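Local coordinates for protein iron-containing superoxide dismutase B2 (Trypanosoma brucei, PDB 3ESF) that probably converts superoxide radicals into hydrogen peroxide and oxygen at an iron centre, as a member of the iron/manganese superoxide dismutase family, at residues His76-Glu81 / Ile157-Val162. The protein carries 1 engineered substitution. Residues are numbered along the deposited sequence; the frame is centred on the assembly and turned at random.
Sequences HNFYWE and ILTCDV. Engineered in segment 157-162: T159 (natural residue Ala). With FE (Fe (III) ion), chain E.
H76 and D161 bring the two domains of the iron/manganese superoxide dismutase fold together on one iron ion, H76 from helix 64-81 of the alpha-hairpin domain and D161 from the end of strand 154-161. The imidazole NE2 of H76 lies 2.2 Å from the iron and OD2 of D161 2.0 Å, with ring and carboxylate planes 89° apart; H28, H165 and a water complete the five ligands. Histidine suits its place because one nitrogen can take the metal while the other, ND1, hydrogen-bonds to the carbonyl O of Q72, which fixes the turn of the ring. Aspartate supplies a short carboxylate arm whose second oxygen, OD1, accepts a weak hydrogen bond from the metal-bound water at 3.0 Å. That arm is backed by Y79: CB of D161 sits over the centre of the tyrosine ring, 3.7 Å from its centroid, in a CH-pi contact. With CG anti to the backbone N (chi1 176°), the ring swings in beside the strand, and its OH hydrogen-bonds to that of Y178, pairing a flat apolar face with a satisfied polar tip. Farther along, the edge of the F78 ring meets the strand, CE2 lying 3.5 Å from N of L158; flat and apolar, phenylalanine can lie close against backbone. Between the two aromatics stands the engineered T159, its methyl CG2 3.5 Å from N of Y79 and its OG1 hydrogen-bonded to O of A126. The axes of segments 76-81 and 157-161 run at 102° to each other; strand 124-131 pairs with 154-161, where I157 and L158 form a classic beta bulge opposite L128, while helices 175-185 and 188-196 pack against C160 and L158.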
ATOM      1  N   HIS A  76      11.391   1.363  -9.480  1.00 19.12           N
ATOM      2  CA  HIS A  76      10.554   1.613 -10.660  1.00 19.23           C
ATOM      3  C   HIS A  76      11.316   1.525 -11.957  1.00 19.22           C
ATOM      4  O   HIS A  76      10.800   1.033 -12.948  1.00 19.36           O
ATOM      5  CB  HIS A  76       9.863   2.971 -10.549  1.00 18.87           C
ATOM      6  CG  HIS A  76       8.728   2.967  -9.581  1.00 19.16           C
ATOM      7  ND1 HIS A  76       8.916   3.073  -8.220  1.00 17.78           N
ATOM      8  CD2 HIS A  76       7.405   2.773  -9.771  1.00 19.12           C
ATOM      9  CE1 HIS A  76       7.747   2.969  -7.616  1.00 20.69           C
ATOM     10  NE2 HIS A  76       6.818   2.761  -8.532  1.00 18.73           N
ATOM     11  N   ASN A  77      12.544   2.049 -11.972  1.00 19.54           N
ATOM     12  CA  ASN A  77      13.413   1.900 -13.141  1.00 19.17           C
ATOM     13  C   ASN A  77      13.567   0.413 -13.480  1.00 19.06           C
ATOM     14  O   ASN A  77      13.412  -0.006 -14.641  1.00 17.54           O
ATOM     15  CB  ASN A  77      14.807   2.514 -12.900  1.00 19.44           C
ATOM     16  CG  ASN A  77      14.801   4.055 -12.900  1.00 18.97           C
ATOM     17  OD1 ASN A  77      13.841   4.691 -13.331  1.00 18.65           O
ATOM     18  ND2 ASN A  77      15.914   4.645 -12.460  1.00 17.14           N
ATOM     19  N   PHE A  78      13.870  -0.367 -12.451  1.00 18.22           N
ATOM     20  CA  PHE A  78      14.116  -1.794 -12.612  1.00 18.86           C
ATOM     21  C   PHE A  78      12.833  -2.529 -13.047  1.00 18.82           C
ATOM     22  O   PHE A  78      12.869  -3.433 -13.892  1.00 19.13           O
ATOM     23  CB  PHE A  78      14.662  -2.370 -11.290  1.00 19.04           C
ATOM     24  CG  PHE A  78      15.482  -3.606 -11.478  1.00 19.81           C
ATOM     25  CD1 PHE A  78      16.793  -3.524 -11.960  1.00 20.14           C
ATOM     26  CD2 PHE A  78      14.952  -4.851 -11.199  1.00 19.04           C
ATOM     27  CE1 PHE A  78      17.559  -4.677 -12.149  1.00 19.74           C
ATOM     28  CE2 PHE A  78      15.716  -6.008 -11.371  1.00 18.80           C
ATOM     29  CZ  PHE A  78      17.013  -5.917 -11.848  1.00 18.21           C
ATOM     30  N   TYR A  79      11.711  -2.127 -12.458  1.00 18.92           N
ATOM     31  CA  TYR A  79      10.375  -2.620 -12.843  1.00 19.34           C
ATOM     32  C   TYR A  79      10.032  -2.450 -14.340  1.00 18.98           C
ATOM     33  O   TYR A  79       9.586  -3.399 -14.965  1.00 19.11           O
ATOM     34  CB  TYR A  79       9.333  -1.887 -11.993  1.00 18.87           C
ATOM     35  CG  TYR A  79       7.877  -2.184 -12.310  1.00 19.90           C
ATOM     36  CD1 TYR A  79       7.385  -3.499 -12.289  1.00 17.72           C
ATOM     37  CD2 TYR A  79       6.987  -1.137 -12.609  1.00 19.74           C
ATOM     38  CE1 TYR A  79       6.036  -3.764 -12.533  1.00 20.79           C
ATOM     39  CE2 TYR A  79       5.663  -1.381 -12.873  1.00 19.72           C
ATOM     40  CZ  TYR A  79       5.173  -2.692 -12.821  1.00 20.55           C
ATOM     41  OH  TYR A  79       3.833  -2.927 -13.069  1.00 20.93           O
ATOM     42  N   TRP A  80      10.184  -1.241 -14.886  1.00 19.49           N
ATOM     43  CA  TRP A  80       9.906  -1.006 -16.304  1.00 19.75           C
ATOM     44  C   TRP A  80      10.803  -1.861 -17.184  1.00 19.78           C
ATOM     45  O   TRP A  80      10.337  -2.402 -18.182  1.00 19.57           O
ATOM     46  CB  TRP A  80      10.031   0.475 -16.729  1.00 20.27           C
ATOM     47  CG  TRP A  80       9.192   1.437 -15.957  1.00 21.33           C
ATOM     48  CD1 TRP A  80       9.628   2.557 -15.307  1.00 21.07           C
ATOM     49  CD2 TRP A  80       7.769   1.377 -15.744  1.00 21.83           C
ATOM     50  NE1 TRP A  80       8.577   3.182 -14.687  1.00 20.06           N
ATOM     51  CE2 TRP A  80       7.426   2.489 -14.934  1.00 20.51           C
ATOM     52  CE3 TRP A  80       6.753   0.489 -16.151  1.00 20.53           C
ATOM     53  CZ2 TRP A  80       6.110   2.754 -14.535  1.00 21.14           C
ATOM     54  CZ3 TRP A  80       5.440   0.745 -15.749  1.00 20.34           C
ATOM     55  CH2 TRP A  80       5.131   1.873 -14.947  1.00 21.07           C
ATOM     56  N   GLU A  81      12.083  -1.985 -16.824  1.00 19.61           N
ATOM     57  CA  GLU A  81      13.015  -2.844 -17.549  1.00 19.72           C
ATOM     58  C   GLU A  81      12.709  -4.343 -17.431  1.00 19.46           C
ATOM     59  O   GLU A  81      13.078  -5.125 -18.304  1.00 19.20           O
ATOM     60  CB  GLU A  81      14.461  -2.557 -17.130  1.00 19.81           C
ATOM     61  CG  GLU A  81      15.003  -1.228 -17.671  1.00 23.69           C
ATOM     62  CD  GLU A  81      15.095  -1.185 -19.199  1.00 28.57           C
ATOM     63  OE1 GLU A  81      14.857  -2.218 -19.863  1.00 29.77           O
ATOM     64  OE2 GLU A  81      15.426  -0.102 -19.748  1.00 32.37           O
ATOM     65  N   ILE A 157      17.441  -9.246 -10.312  1.00 18.67           N
ATOM     66  CA  ILE A 157      17.346  -9.818 -11.651  1.00 18.42           C
ATOM     67  C   ILE A 157      16.043  -9.314 -12.274  1.00 18.95           C
ATOM     68  O   ILE A 157      16.032  -8.814 -13.386  1.00 19.15           O
ATOM     69  CB  ILE A 157      17.362 -11.387 -11.602  1.00 18.08           C
ATOM     70  CG1 ILE A 157      18.661 -11.939 -10.969  1.00 17.62           C
ATOM     71  CG2 ILE A 157      17.040 -11.992 -12.976  1.00 15.39           C
ATOM     72  CD1 ILE A 157      19.997 -11.432 -11.595  1.00 17.57           C
ATOM     73  N   LEU A 158      14.943  -9.451 -11.539  1.00 19.63           N
ATOM     74  CA  LEU A 158      13.625  -8.993 -12.001  1.00 20.67           C
ATOM     75  C   LEU A 158      12.822  -8.443 -10.837  1.00 20.51           C
ATOM     76  O   LEU A 158      13.021  -8.860  -9.703  1.00 20.61           O
ATOM     77  CB  LEU A 158      12.814 -10.148 -12.615  1.00 21.81           C
ATOM     78  CG  LEU A 158      13.036 -10.752 -14.001  1.00 23.86           C
ATOM     79  CD1 LEU A 158      12.284 -12.046 -14.097  1.00 23.37           C
ATOM     80  CD2 LEU A 158      12.646  -9.805 -15.150  1.00 25.11           C
ATOM     81  N   THR A 159      11.900  -7.527 -11.117  1.00 19.84           N
ATOM     82  CA  THR A 159      10.918  -7.133 -10.095  1.00 20.12           C
ATOM     83  C   THR A 159       9.514  -6.905 -10.669  1.00 19.84           C
ATOM     84  O   THR A 159       9.353  -6.487 -11.824  1.00 20.00           O
ATOM     85  CB  THR A 159      11.399  -5.891  -9.239  1.00 19.52           C
ATOM     86  OG1 THR A 159      10.662  -5.816  -8.000  1.00 21.45           O
ATOM     87  CG2 THR A 159      11.266  -4.596 -10.015  1.00 20.01           C
ATOM     88  N   CYS A 160       8.518  -7.222  -9.855  1.00 20.49           N
ATOM     89  CA  CYS A 160       7.137  -6.826 -10.103  1.00 20.83           C
ATOM     90  C   CYS A 160       6.626  -5.936  -8.944  1.00 20.40           C
ATOM     91  O   CYS A 160       6.609  -6.379  -7.776  1.00 20.60           O
ATOM     92  CB  CYS A 160       6.261  -8.082 -10.245  1.00 20.61           C
ATOM     93  SG  CYS A 160       4.504  -7.732 -10.477  1.00 22.96           S
ATOM     94  N   ASP A 161       6.237  -4.695  -9.274  1.00 20.28           N
ATOM     95  CA  ASP A 161       5.628  -3.744  -8.335  1.00 20.46           C
ATOM     96  C   ASP A 161       4.271  -4.275  -7.944  1.00 20.63           C
ATOM     97  O   ASP A 161       3.468  -4.577  -8.829  1.00 21.16           O
ATOM     98  CB  ASP A 161       5.450  -2.351  -9.032  1.00 19.92           C
ATOM     99  CG  ASP A 161       5.130  -1.227  -8.075  1.00 21.29           C
ATOM    100  OD1 ASP A 161       5.045  -1.459  -6.859  1.00 18.60           O
ATOM    101  OD2 ASP A 161       5.011  -0.044  -8.530  1.00 22.65           O
ATOM    102  N   VAL A 162       4.011  -4.411  -6.639  1.00 20.45           N
ATOM    103  CA  VAL A 162       2.655  -4.820  -6.169  1.00 20.00           C
ATOM    104  C   VAL A 162       1.996  -3.798  -5.224  1.00 20.20           C
ATOM    105  O   VAL A 162       1.009  -4.103  -4.546  1.00 21.52           O
ATOM    106  CB  VAL A 162       2.613  -6.256  -5.590  1.00 19.79           C
ATOM    107  CG1 VAL A 162       3.067  -7.255  -6.621  1.00 18.88           C
ATOM    108  CG2 VAL A 162       3.441  -6.375  -4.266  1.00 19.37           C
TER
HETATM  109 FE    FE E 198       4.869   1.892  -8.219  1.00 21.69          FE
HETATM  110  O   HOH W   1       5.509   1.394  -6.241  1.00 20.31           O